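Chlorella virus DNA ligase-adenylate (Chlorella virus, PDB 1FVI) probably seals nicks in duplex DNA at the expense of ATP, and is captured here as the covalent enzyme-adenylate intermediate of that reaction. Local coordinates at residues A[197-202]-A[233-238]; A[192-197]-A[270-275]; A[227-232]-A[258-263]. The protein carries 1 engineered substitution. All blocks are in the same frame, centred on the assembly; numbering follows the deposited sequence.

Interaction 1: residues A[197-202]-A[233-238]; sequences ISMTAL and GSIEVD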
loop_
_atom_site.group_PDB
_atom_site.type_symbol
_atom_site.label_atom_id
_atom_site.label_comp_id
_atom_site.label_asym_id
_atom_site.label_seq_id
_atom_site.Cartn_x
_atom_site.Cartn_y
_atom_site.Cartn_z
ATOM N N ILE A 197 -14.368 22.654 -10.109
ATOM C CA ILE A 197 -14.797 24.001 -10.474
ATOM C C ILE A 197 -13.618 24.949 -10.726
ATOM O O ILE A 197 -13.660 25.752 -11.651
ATOM C CB ILE A 197 -15.776 24.591 -9.453
ATOM C CG1 ILE A 197 -15.092 24.834 -8.125
ATOM C CG2 ILE A 197 -16.963 23.644 -9.251
ATOM C CD1 ILE A 197 -16.077 25.088 -7.005
ATOM N N SER A 198 -12.546 24.804 -9.957
ATOM C CA SER A 198 -11.354 25.635 -10.138
ATOM C C SER A 198 -10.094 24.921 -9.603
ATOM O O SER A 198 -10.189 23.839 -9.041
ATOM C CB SER A 198 -11.532 27.002 -9.462
ATOM O OG SER A 198 -11.656 26.864 -8.057
ATOM N N MET A 199 -8.920 25.517 -9.821
ATOM C CA MET A 199 -7.652 24.955 -9.359
ATOM C C MET A 199 -6.752 26.018 -8.755
ATOM O O MET A 199 -6.861 27.205 -9.074
ATOM C CB MET A 199 -6.892 24.284 -10.501
ATOM C CG MET A 199 -7.556 23.055 -11.047
ATOM S SD MET A 199 -6.577 22.324 -12.343
ATOM C CE MET A 199 -7.772 21.101 -12.951
ATOM N N THR A 200 -5.841 25.570 -7.901
ATOM C CA THR A 200 -4.903 26.455 -7.249
ATOM C C THR A 200 -3.521 25.874 -7.514
ATOM O O THR A 200 -3.316 24.669 -7.317
ATOM C CB THR A 200 -5.143 26.487 -5.744
ATOM O OG1 THR A 200 -6.510 26.810 -5.497
ATOM C CG2 THR A 200 -4.271 27.530 -5.087
ATOM N N ALA A 201 -2.603 26.718 -8.000
ATOM C CA ALA A 201 -1.230 26.308 -8.302
ATOM C C ALA A 201 -0.436 25.919 -7.048
ATOM O O ALA A 201 -0.800 26.292 -5.925
ATOM C CB ALA A 201 -0.516 27.411 -9.052
ATOM N N LEU A 202 0.671 25.208 -7.259
ATOM C CA LEU A 202 1.526 24.742 -6.168
ATOM C C LEU A 202 2.656 25.686 -5.738
ATOM O O LEU A 202 2.852 25.906 -4.542
ATOM C CB LEU A 202 2.099 23.361 -6.513
ATOM C CG LEU A 202 3.093 22.688 -5.558
ATOM C CD1 LEU A 202 2.535 22.591 -4.135
ATOM C CD2 LEU A 202 3.429 21.301 -6.097
ATOM N N GLY A 233 -1.675 22.538 -7.227
ATOM C CA GLY A 233 -1.442 22.312 -5.813
ATOM C C GLY A 233 -2.684 21.680 -5.221
ATOM O O GLY A 233 -2.604 20.730 -4.442
ATOM N N SER A 234 -3.845 22.215 -5.590
ATOM C CA SER A 234 -5.112 21.684 -5.110
ATOM C C SER A 234 -6.214 21.995 -6.106
ATOM O O SER A 234 -6.088 22.903 -6.936
ATOM C CB SER A 234 -5.490 22.274 -3.740
ATOM O OG SER A 234 -5.967 23.611 -3.848
ATOM N N ILE A 235 -7.255 21.173 -6.067
ATOM C CA ILE A 235 -8.421 21.371 -6.902
ATOM C C ILE A 235 -9.600 21.613 -5.962
ATOM O O ILE A 235 -9.672 21.026 -4.877
ATOM C CB ILE A 235 -8.710 20.174 -7.821
ATOM C CG1 ILE A 235 -8.907 18.885 -7.009
ATOM C CG2 ILE A 235 -7.613 20.040 -8.848
ATOM C CD1 ILE A 235 -9.470 17.721 -7.847
ATOM N N GLU A 236 -10.452 22.567 -6.333
ATOM C CA GLU A 236 -11.626 22.907 -5.545
ATOM C C GLU A 236 -12.782 22.202 -6.217
ATOM O O GLU A 236 -12.928 22.265 -7.444
ATOM C CB GLU A 236 -11.821 24.422 -5.488
ATOM C CG GLU A 236 -10.733 25.149 -4.691
ATOM C CD GLU A 236 -9.316 24.919 -5.234
ATOM O OE1 GLU A 236 -9.118 25.073 -6.459
ATOM O OE2 GLU A 236 -8.405 24.584 -4.436
ATOM N N VAL A 237 -13.579 21.501 -5.410
ATOM C CA VAL A 237 -14.686 20.714 -5.932
ATOM C C VAL A 237 -16.041 21.012 -5.315
ATOM O O VAL A 237 -16.119 21.470 -4.184
ATOM C CB VAL A 237 -14.374 19.204 -5.791
ATOM C CG1 VAL A 237 -13.127 18.860 -6.614
ATOM C CG2 VAL A 237 -14.160 18.847 -4.318
ATOM N N ASP A 238 -17.105 20.713 -6.063
ATOM C CA ASP A 238 -18.465 20.964 -5.602
ATOM C C ASP A 238 -19.004 19.950 -4.613
ATOM O O ASP A 238 -19.317 20.314 -3.490
ATOM C CB ASP A 238 -19.457 21.131 -6.772
ATOM C CG ASP A 238 -20.881 21.524 -6.304
ATOM O OD1 ASP A 238 -21.185 22.725 -6.166
ATOM O OD2 ASP A 238 -21.711 20.621 -6.090
#
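E236 has more surface buried in this contact than any other residue of 197-202 and 233-238, two antiparallel strands whose short axes run at 163° to each other. E236 CB lies 3.5 Å from S198 OG. E236 CG, anti to the carbonyl carbon and beside the backbone N, is 3.9 Å from S198 OG, and a bend at the next torsion (chi2 58°) turns the carboxylate back along the strand. CD comes up beside T200 OG1, and the E236 side chain crosses that of T200 at about a right angle. E236 OE1 takes a weak bond from S198 OG and lies 3.3 Å from M199 CA. OE2 is the better gripped oxygen: S234 OG donates to the syn lone pair of E236 OE2 at 2.7 Å, and T200 OG1 adds a weak bond. Hydroxyls of both strands, two of them bound weakly, may partly offset the carboxylate's charge, although OE1 also lies close to another acceptor, S198 O.

The pair joins strand 190-201 to strand 232-237, consistent with the first two strands of an OB-fold barrel in this ligase's OB-like domain. Its ladder carries two classic beta bulges. At one, I197 N donates to E236 O at 3.1 Å while E236 N reaches S198 O from above the carbonyl plane, so I197 and S198 both face E236. At the other, T200 O takes two donors in its carbonyl plane, S234 N at 3.0 Å and G233 N at 2.7 Å. On the sheet face opposite the carboxylate, M199 and I235 lie side by side, with M199 CG against I235 CG2 at 3.7 Å. F258 and W259 of helix 252-260 also touch M199 there, whereas I246 of the next strand packs on I235.

Interaction 2: residues A[192-197]-A[270-275]; sequences AEATII and VKFKYF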
loop_
_atom_site.group_PDB
_atom_site.type_symbol
_atom_site.label_atom_id
_atom_site.label_comp_id
_atom_site.label_asym_id
_atom_site.label_seq_id
_atom_site.Cartn_x
_atom_site.Cartn_y
_atom_site.Cartn_z
ATOM N N ALA A 192 -16.725 8.894 -2.799
ATOM C CA ALA A 192 -17.632 9.941 -3.239
ATOM C C ALA A 192 -17.122 10.591 -4.531
ATOM O O ALA A 192 -15.992 10.351 -4.970
ATOM C CB ALA A 192 -17.807 10.986 -2.134
ATOM N N GLU A 193 -17.987 11.380 -5.156
ATOM C CA GLU A 193 -17.650 12.067 -6.395
ATOM C C GLU A 193 -17.928 13.551 -6.249
ATOM O O GLU A 193 -18.845 13.958 -5.538
ATOM C CB GLU A 193 -18.464 11.514 -7.571
ATOM C CG GLU A 193 -17.926 10.246 -8.168
ATOM C CD GLU A 193 -18.838 9.684 -9.242
ATOM O OE1 GLU A 193 -19.423 10.478 -10.013
ATOM O OE2 GLU A 193 -18.972 8.443 -9.322
ATOM N N ALA A 194 -17.144 14.351 -6.956
ATOM C CA ALA A 194 -17.289 15.790 -6.918
ATOM C C ALA A 194 -16.942 16.383 -8.279
ATOM O O ALA A 194 -16.178 15.799 -9.053
ATOM C CB ALA A 194 -16.398 16.358 -5.847
ATOM N N THR A 195 -17.566 17.508 -8.605
ATOM C CA THR A 195 -17.294 18.161 -9.870
ATOM C C THR A 195 -16.210 19.205 -9.631
ATOM O O THR A 195 -16.246 19.910 -8.621
ATOM C CB THR A 195 -18.565 18.845 -10.432
ATOM O OG1 THR A 195 -19.532 17.844 -10.773
ATOM C CG2 THR A 195 -18.241 19.682 -11.677
ATOM N N ILE A 196 -15.225 19.267 -10.527
ATOM C CA ILE A 196 -14.148 20.243 -10.408
ATOM C C ILE A 196 -14.663 21.605 -10.876
ATOM O O ILE A 196 -15.331 21.695 -11.906
ATOM C CB ILE A 196 -12.961 19.867 -11.295
ATOM C CG1 ILE A 196 -12.490 18.453 -10.954
ATOM C CG2 ILE A 196 -11.826 20.881 -11.123
ATOM C CD1 ILE A 196 -11.517 17.874 -11.969
ATOM N N ILE A 197 -14.368 22.654 -10.109
ATOM C CA ILE A 197 -14.797 24.001 -10.474
ATOM C C ILE A 197 -13.618 24.949 -10.726
ATOM O O ILE A 197 -13.660 25.752 -11.651
ATOM C CB ILE A 197 -15.776 24.591 -9.453
ATOM C CG1 ILE A 197 -15.092 24.834 -8.125
ATOM C CG2 ILE A 197 -16.963 23.644 -9.251
ATOM C CD1 ILE A 197 -16.077 25.088 -7.005
ATOM N N VAL A 270 -14.552 13.946 -10.333
ATOM C CA VAL A 270 -13.426 13.194 -9.776
ATOM C C VAL A 270 -13.883 12.253 -8.649
ATOM O O VAL A 270 -14.855 12.543 -7.940
ATOM C CB VAL A 270 -12.288 14.130 -9.231
ATOM C CG1 VAL A 270 -11.734 15.001 -10.340
ATOM C CG2 VAL A 270 -12.783 14.993 -8.082
ATOM N N LYS A 271 -13.243 11.087 -8.563
ATOM C CA LYS A 271 -13.520 10.112 -7.502
ATOM C C LYS A 271 -12.564 10.436 -6.345
ATOM O O LYS A 271 -11.375 10.670 -6.571
ATOM C CB LYS A 271 -13.249 8.676 -7.984
ATOM C CG LYS A 271 -13.913 8.306 -9.306
ATOM C CD LYS A 271 -13.892 6.791 -9.561
ATOM C CE LYS A 271 -12.484 6.222 -9.681
ATOM N NZ LYS A 271 -11.770 6.687 -10.907
ATOM N N PHE A 272 -13.078 10.483 -5.120
ATOM C CA PHE A 272 -12.241 10.760 -3.949
ATOM C C PHE A 272 -12.749 9.981 -2.754
ATOM O O PHE A 272 -13.801 9.354 -2.819
ATOM C CB PHE A 272 -12.177 12.273 -3.618
ATOM C CG PHE A 272 -13.470 12.862 -3.065
ATOM C CD1 PHE A 272 -13.554 13.241 -1.720
ATOM C CD2 PHE A 272 -14.589 13.049 -3.886
ATOM C CE1 PHE A 272 -14.728 13.797 -1.195
ATOM C CE2 PHE A 272 -15.765 13.602 -3.372
ATOM C CZ PHE A 272 -15.836 13.976 -2.020
ATOM N N LYS A 273 -11.964 9.970 -1.689
ATOM C CA LYS A 273 -12.340 9.293 -0.456
ATOM C C LYS A 273 -12.187 10.304 0.661
ATOM O O LYS A 273 -11.470 11.300 0.514
ATOM C CB LYS A 273 -11.432 8.075 -0.175
ATOM C CG LYS A 273 -11.775 6.813 -0.979
ATOM C CD LYS A 273 -10.708 5.736 -0.834
ATOM C CE LYS A 273 -11.005 4.513 -1.708
ATOM N NZ LYS A 273 -12.192 3.726 -1.246
ATOM N N TYR A 274 -12.853 10.031 1.779
ATOM C CA TYR A 274 -12.801 10.894 2.955
ATOM C C TYR A 274 -13.401 10.115 4.114
ATOM O O TYR A 274 -13.993 9.060 3.909
ATOM C CB TYR A 274 -13.622 12.186 2.726
ATOM C CG TYR A 274 -15.104 11.932 2.573
ATOM C CD1 TYR A 274 -15.983 12.197 3.618
ATOM C CD2 TYR A 274 -15.616 11.373 1.401
ATOM C CE1 TYR A 274 -17.324 11.909 3.503
ATOM C CE2 TYR A 274 -16.948 11.083 1.276
ATOM C CZ TYR A 274 -17.804 11.351 2.328
ATOM O OH TYR A 274 -19.147 11.066 2.206
ATOM N N PHE A 275 -13.231 10.624 5.331
ATOM C CA PHE A 275 -13.816 9.972 6.493
ATOM C C PHE A 275 -15.148 10.641 6.881
ATOM O O PHE A 275 -15.186 11.822 7.192
ATOM C CB PHE A 275 -12.855 9.977 7.696
ATOM C CG PHE A 275 -13.397 9.229 8.882
ATOM C CD1 PHE A 275 -13.737 7.882 8.765
ATOM C CD2 PHE A 275 -13.658 9.883 10.080
ATOM C CE1 PHE A 275 -14.336 7.193 9.815
ATOM C CE2 PHE A 275 -14.264 9.196 11.146
ATOM C CZ PHE A 275 -14.601 7.851 11.005
#
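The strands of 192-197 and 270-275 run antiparallel with their short axes 4.8 Å apart at closest approach and 130° between directions, a strong twist, and four backbone hydrogen bonds join A192 to F272 and A194 to V270. Three of these lie in the carbonyl plane of the acceptor; the fourth, V270 N to A194 O, comes nearly along the C=O axis at 2.8 Å. Between the two hydrogen-bonded pairs, E193 faces K271, and E193 CA makes a CA-H...O contact with V270 O at 3.2 Å.

A192, A194, V270 and F272 share one face of the sheet. F272 has CG between its backbone N and carbonyl carbon (chi1 70°), the crowded position, which swings the ring across toward the other strand: CE2 reaches A192 CB at 3.5 Å and A194 CB at 3.8 Å. The carbonyl carbon of E193 meets this ring at its edge, in plane. Y274 takes the same first torsion, and A192 CB lies at the edge of its ring, 3.5 Å from CE2, so one methyl touches two aromatic side chains. Y239 adds an edge-to-face ring to F272 and a hydroxyl partner to Y274 OH. Further along, I196 crosses V270 at about a right angle, and I196 CD1 presses on V270 CG1 at 3.3 Å, tighter than usual van der Waals contact. I291 of strand 286-291 touches both of these residues, extending the apolar layer.

E193 and K271 point to the other, more exposed face. With strand 232-237 on one flank of strand 190-201 and strand 269-275 on the other, the arrangement matches an OB fold, where the long, coiled first strand pairs with both the second and the fourth.

Interaction 3: residues A[227-232]-A[258-263]; sequences VEEDVM and FWQNKE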
loop_
_atom_site.group_PDB
_atom_site.type_symbol
_atom_site.label_atom_id
_atom_site.label_comp_id
_atom_site.label_asym_id
_atom_site.label_seq_id
_atom_site.Cartn_x
_atom_site.Cartn_y
_atom_site.Cartn_z
ATOM N N VAL A 227 11.622 23.881 -16.101
ATOM C CA VAL A 227 11.505 24.048 -14.654
ATOM C C VAL A 227 10.707 25.237 -14.135
ATOM O O VAL A 227 10.356 25.263 -12.958
ATOM C CB VAL A 227 12.897 24.060 -13.965
ATOM C CG1 VAL A 227 13.543 22.690 -14.065
ATOM C CG2 VAL A 227 13.801 25.129 -14.583
ATOM N N GLU A 228 10.451 26.229 -14.989
ATOM C CA GLU A 228 9.680 27.412 -14.587
ATOM C C GLU A 228 8.213 27.081 -14.362
ATOM O O GLU A 228 7.615 27.487 -13.364
ATOM C CB GLU A 228 9.756 28.503 -15.652
ATOM C CG GLU A 228 11.059 29.240 -15.695
ATOM C CD GLU A 228 11.024 30.373 -16.686
ATOM O OE1 GLU A 228 11.422 30.144 -17.844
ATOM O OE2 GLU A 228 10.585 31.485 -16.314
ATOM N N GLU A 229 7.653 26.328 -15.304
ATOM C CA GLU A 229 6.255 25.927 -15.268
ATOM C C GLU A 229 5.771 25.468 -13.889
ATOM O O GLU A 229 6.510 24.830 -13.128
ATOM C CB GLU A 229 6.006 24.846 -16.318
ATOM C CG GLU A 229 4.784 25.099 -17.182
ATOM C CD GLU A 229 4.957 24.583 -18.601
ATOM O OE1 GLU A 229 5.591 23.520 -18.773
ATOM O OE2 GLU A 229 4.468 25.246 -19.544
ATOM N N ASP A 230 4.550 25.875 -13.553
ATOM C CA ASP A 230 3.932 25.518 -12.281
ATOM C C ASP A 230 3.043 24.289 -12.492
ATOM O O ASP A 230 2.764 23.889 -13.630
ATOM C CB ASP A 230 3.084 26.688 -11.785
ATOM C CG ASP A 230 2.906 26.702 -10.275
ATOM O OD1 ASP A 230 3.134 25.666 -9.614
ATOM O OD2 ASP A 230 2.533 27.772 -9.747
ATOM N N VAL A 231 2.640 23.674 -11.386
ATOM C CA VAL A 231 1.773 22.501 -11.399
ATOM C C VAL A 231 0.625 22.752 -10.421
ATOM O O VAL A 231 0.647 23.729 -9.647
ATOM C CB VAL A 231 2.539 21.219 -10.985
ATOM C CG1 VAL A 231 3.743 21.001 -11.908
ATOM C CG2 VAL A 231 2.990 21.303 -9.528
ATOM N N MET A 232 -0.390 21.895 -10.478
ATOM C CA MET A 232 -1.546 22.041 -9.600
ATOM C C MET A 232 -1.213 21.688 -8.142
ATOM O O MET A 232 -0.491 20.722 -7.865
ATOM C CB MET A 232 -2.731 21.216 -10.130
ATOM C CG MET A 232 -3.961 21.187 -9.216
ATOM S SD MET A 232 -3.927 19.885 -7.933
ATOM C CE MET A 232 -4.321 18.516 -8.959
ATOM N N PHE A 258 -3.042 18.227 -14.900
ATOM C CA PHE A 258 -4.191 18.998 -14.435
ATOM C C PHE A 258 -3.963 20.496 -14.689
ATOM O O PHE A 258 -4.850 21.156 -15.223
ATOM C CB PHE A 258 -4.440 18.760 -12.935
ATOM C CG PHE A 258 -5.353 17.597 -12.638
ATOM C CD1 PHE A 258 -4.984 16.623 -11.713
ATOM C CD2 PHE A 258 -6.609 17.501 -13.240
ATOM C CE1 PHE A 258 -5.852 15.571 -11.384
ATOM C CE2 PHE A 258 -7.487 16.451 -12.919
ATOM C CZ PHE A 258 -7.101 15.486 -11.985
ATOM N N TRP A 259 -2.757 21.000 -14.381
ATOM C CA TRP A 259 -2.410 22.421 -14.568
ATOM C C TRP A 259 -2.143 22.895 -16.001
ATOM O O TRP A 259 -2.469 24.024 -16.347
ATOM C CB TRP A 259 -1.212 22.816 -13.711
ATOM C CG TRP A 259 -1.041 24.315 -13.594
ATOM C CD1 TRP A 259 -0.086 25.091 -14.194
ATOM C CD2 TRP A 259 -1.834 25.206 -12.796
ATOM N NE1 TRP A 259 -0.230 26.404 -13.811
ATOM C CE2 TRP A 259 -1.295 26.503 -12.954
ATOM C CE3 TRP A 259 -2.947 25.034 -11.961
ATOM C CZ2 TRP A 259 -1.834 27.621 -12.307
ATOM C CZ3 TRP A 259 -3.482 26.148 -11.317
ATOM C CH2 TRP A 259 -2.923 27.425 -11.495
ATOM N N GLN A 260 -1.497 22.063 -16.808
ATOM C CA GLN A 260 -1.211 22.428 -18.185
ATOM C C GLN A 260 -2.501 22.432 -19.008
ATOM O O GLN A 260 -2.669 23.250 -19.915
ATOM C CB GLN A 260 -0.192 21.468 -18.797
ATOM C CG GLN A 260 1.167 21.495 -18.123
ATOM C CD GLN A 260 1.786 22.883 -18.101
ATOM O OE1 GLN A 260 2.236 23.363 -17.053
ATOM N NE2 GLN A 260 1.824 23.533 -19.263
ATOM N N ASN A 261 -3.420 21.527 -18.680
ATOM C CA ASN A 261 -4.693 21.446 -19.388
ATOM C C ASN A 261 -5.884 21.650 -18.464
ATOM O O ASN A 261 -6.927 21.047 -18.678
ATOM C CB ASN A 261 -4.828 20.092 -20.094
ATOM C CG ASN A 261 -3.975 19.991 -21.343
ATOM O OD1 ASN A 261 -2.829 19.540 -21.288
ATOM N ND2 ASN A 261 -4.533 20.410 -22.481
ATOM N N LYS A 262 -5.748 22.521 -17.467
ATOM C CA LYS A 262 -6.836 22.754 -16.514
ATOM C C LYS A 262 -8.183 23.119 -17.114
ATOM O O LYS A 262 -9.237 22.717 -16.622
ATOM C CB LYS A 262 -6.428 23.764 -15.437
ATOM C CG LYS A 262 -5.923 25.089 -15.913
ATOM C CD LYS A 262 -5.491 25.906 -14.712
ATOM C CE LYS A 262 -4.802 27.193 -15.124
ATOM N NZ LYS A 262 -3.568 26.950 -15.925
ATOM N N GLU A 263 -8.134 23.817 -18.230
ATOM C CA GLU A 263 -9.328 24.239 -18.924
ATOM C C GLU A 263 -10.130 23.012 -19.379
ATOM O O GLU A 263 -11.326 23.112 -19.624
ATOM C CB GLU A 263 -8.927 25.103 -20.123
ATOM C CG GLU A 263 -7.879 26.213 -19.809
ATOM C CD GLU A 263 -6.425 25.719 -19.639
ATOM O OE1 GLU A 263 -6.033 24.722 -20.286
ATOM O OE2 GLU A 263 -5.665 26.347 -18.865
HETATM O O HOH W 1 3.894 21.969 -15.228
#
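W259, M232 and Q260 carry this contact between the chain leading into strand 232-237 and the end of helix 252-260. The indole of W259, with CG anti to the backbone N (chi1 -165°), stands between two parts of the chain. V231 N lies over one face, and on the opposite face K262 NZ sits 3.8 Å above the ring centre while donating to W259 O. W259 CD1 approaches D230 O at 3.1 Å, and W259 CB packs against M232 N at 3.5 Å. M232 also starts anti to its backbone N, but bends at chi2 and chi3 carry its methyl CE to F258 CD1 at 3.4 Å; the two side chains point the same way.

Q260 supplies the polar element. Its OE1 lies 3.1 Å from E229 CG and accepts from a water at 2.8 Å; that same water donates to D230 O at 2.7 Å. The clear polar link between the segments is this water bridge, set beside the apolar and aromatic packing. The contact is therefore divided in character: solvent mediates its partly exposed side at D230 and Q260, while M232 and F258 form its buried apolar part.

From the N terminus, 192-197 comes first and runs straight into 197-202, I197 belonging to both. Interaction 2 closes the longest loop, back from 270-275 to 192-197; interaction 1, which shares I197 with it, and interaction 3 both fall within that span. Those two cross: 227-232 falls between the segments of interaction 1, and 233-238 between those of interaction 3. Interactions 1 and 2 use both edges of strand 190-201, and D238 N probably donates to T195 O where they meet. Interaction 3 sets helix 252-260 beside the far end of that strand, with W259 CH2 3.4 Å from A201 CB. Together they tie three strands and a helix of the OB-like domain into one unit.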